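Long-range contact in nourseothricin acetyltransferase (Streptomyces noursei, PDB 5C82), which probably inactivates the antibiotic nourseothricin by transferring an acetyl group to it, as a member of the GNAT acetyltransferase family: residues Gly28-Asp33 with Asn148-Ala153. The protein carries 1 engineered substitution. Sequence-based numbering, arbitrary orientation.
Sequences GSFTTD and NVNAPA
The Phe-30 ring and the Asn-150 carboxamide lie flat on one another, their planes only 9° apart. Asn-150 OD1 sits 3.6 Å above the ring plane, over its centre. The carboxamide reaches outward from there, bringing Asn-150 ND2 to 3.3 Å from Phe-30 CE1. This is amide-on-ring stacking, without a hydrogen bond. A chi1 of 62° sets Phe-30 CG between its backbone N and C, above its own strand, and two atoms of the same segment, Gly-28 O and Thr-32 CG2, lie in plane at the ring edge. From across the contact, Val-149 O comes near the ring plane, 3.7 Å from Phe-30 CE2; it also takes a weak bond from Ala-151 N, closing an inverse gamma turn centred on Asn-150. Asn-150 stands at the N-cap of helix 151-158, where OD1 accepts a weak bond from Ala-153 N (3.3 Å, 150°), which ties the stacked amide to the first turn. In this GNAT-family chain the contact joins edge strand 30-32 of the small antiparallel sheet to the loop after strand 141-147 of the main sheet and to the first turn of helix 151-158. A bound tartrate, probably from the crystallisation liquor, lies about 4 Å from the Asn-150 side chain. Further along the strand, Thr-32 CG2 meets Val-149 O at 3.3 Å, while Thr-32 OG1, hydrogen-bonded to Thr-34 O, packs against Pro-152 CD (3.6 Å) and Ala-151 CB.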
loop_
_atom_site.group_PDB
_atom_site.type_symbol
_atom_site.label_atom_id
_atom_site.label_comp_id
_atom_site.label_asym_id
_atom_site.label_seq_id
_atom_site.Cartn_x
_atom_site.Cartn_y
_atom_site.Cartn_z
ATOM N N GLY A 28 -16.463 14.355 7.478
ATOM C CA GLY A 28 -16.255 13.157 6.675
ATOM C C GLY A 28 -16.948 11.920 7.221
ATOM O O GLY A 28 -16.676 10.804 6.765
ATOM N N SER A 29 -17.855 12.096 8.201
ATOM C CA SER A 29 -18.540 10.962 8.814
ATOM C C SER A 29 -19.642 10.467 7.915
ATOM O O SER A 29 -20.078 11.194 7.027
ATOM C CB SER A 29 -19.087 11.329 10.195
ATOM O OG SER A 29 -20.137 12.270 10.054
ATOM N N PHE A 30 -20.072 9.218 8.125
ATOM C CA PHE A 30 -21.144 8.589 7.339
ATOM C C PHE A 30 -21.824 7.493 8.163
ATOM O O PHE A 30 -21.219 6.930 9.078
ATOM C CB PHE A 30 -20.579 7.985 6.026
ATOM C CG PHE A 30 -19.565 6.881 6.222
ATOM C CD1 PHE A 30 -18.206 7.166 6.278
ATOM C CD2 PHE A 30 -19.966 5.548 6.284
ATOM C CE1 PHE A 30 -17.267 6.144 6.441
ATOM C CE2 PHE A 30 -19.020 4.522 6.420
ATOM C CZ PHE A 30 -17.686 4.836 6.541
ATOM N N THR A 31 -23.057 7.172 7.790
ATOM C CA THR A 31 -23.877 6.116 8.363
ATOM C C THR A 31 -24.173 5.140 7.209
ATOM O O THR A 31 -24.446 5.566 6.082
ATOM C CB THR A 31 -25.117 6.705 9.046
ATOM O OG1 THR A 31 -24.687 7.601 10.079
ATOM C CG2 THR A 31 -26.012 5.646 9.655
ATOM N N THR A 32 -24.050 3.841 7.475
ATOM C CA THR A 32 -24.282 2.836 6.448
ATOM C C THR A 32 -25.057 1.636 6.992
ATOM O O THR A 32 -24.831 1.220 8.124
ATOM C CB THR A 32 -22.942 2.458 5.754
ATOM O OG1 THR A 32 -23.182 1.496 4.721
ATOM C CG2 THR A 32 -21.865 1.960 6.732
ATOM N N ASP A 33 -25.964 1.085 6.160
ATOM C CA ASP A 33 -26.798 -0.083 6.476
ATOM C C ASP A 33 -26.088 -1.376 6.042
ATOM O O ASP A 33 -26.587 -2.467 6.321
ATOM C CB ASP A 33 -28.164 0.027 5.754
ATOM C CG ASP A 33 -29.004 1.238 6.116
ATOM O OD1 ASP A 33 -29.308 1.416 7.317
ATOM O OD2 ASP A 33 -29.402 1.980 5.194
ATOM N N ASN A 148 -13.299 -0.806 4.235
ATOM C CA ASN A 148 -14.294 -1.808 3.869
ATOM C C ASN A 148 -15.708 -1.480 4.431
ATOM O O ASN A 148 -16.720 -1.926 3.876
ATOM C CB ASN A 148 -13.817 -3.198 4.342
ATOM C CG ASN A 148 -13.927 -3.343 5.833
ATOM O OD1 ASN A 148 -13.268 -2.641 6.589
ATOM N ND2 ASN A 148 -14.889 -4.127 6.287
ATOM N N VAL A 149 -15.768 -0.730 5.538
ATOM C CA VAL A 149 -17.050 -0.347 6.143
ATOM C C VAL A 149 -17.732 0.782 5.370
ATOM O O VAL A 149 -18.948 0.964 5.519
ATOM C CB VAL A 149 -16.978 -0.063 7.658
ATOM C CG1 VAL A 149 -16.568 -1.325 8.430
ATOM C CG2 VAL A 149 -16.080 1.131 7.987
ATOM N N ASN A 150 -16.963 1.513 4.508
ATOM C CA ASN A 150 -17.530 2.585 3.687
ATOM C C ASN A 150 -18.208 2.049 2.404
ATOM O O ASN A 150 -17.824 2.430 1.304
ATOM C CB ASN A 150 -16.503 3.701 3.390
ATOM C CG ASN A 150 -17.120 5.070 3.139
ATOM O OD1 ASN A 150 -18.299 5.216 2.856
ATOM N ND2 ASN A 150 -16.336 6.124 3.240
ATOM N N ALA A 151 -19.252 1.196 2.552
ATOM C CA ALA A 151 -20.040 0.656 1.413
ATOM C C ALA A 151 -20.543 1.784 0.436
ATOM O O ALA A 151 -20.409 1.606 -0.769
ATOM C CB ALA A 151 -21.216 -0.183 1.916
ATOM N N PRO A 152 -21.047 2.957 0.912
ATOM C CA PRO A 152 -21.466 4.016 -0.038
ATOM C C PRO A 152 -20.357 4.648 -0.892
ATOM O O PRO A 152 -20.620 5.018 -2.024
ATOM C CB PRO A 152 -22.118 5.075 0.872
ATOM C CG PRO A 152 -22.499 4.300 2.152
ATOM C CD PRO A 152 -21.335 3.367 2.309
ATOM N N ALA A 153 -19.144 4.839 -0.346
ATOM C CA ALA A 153 -18.037 5.399 -1.117
ATOM C C ALA A 153 -17.572 4.345 -2.089
ATOM O O ALA A 153 -17.288 4.689 -3.228
ATOM C CB ALA A 153 -16.891 5.808 -0.208
#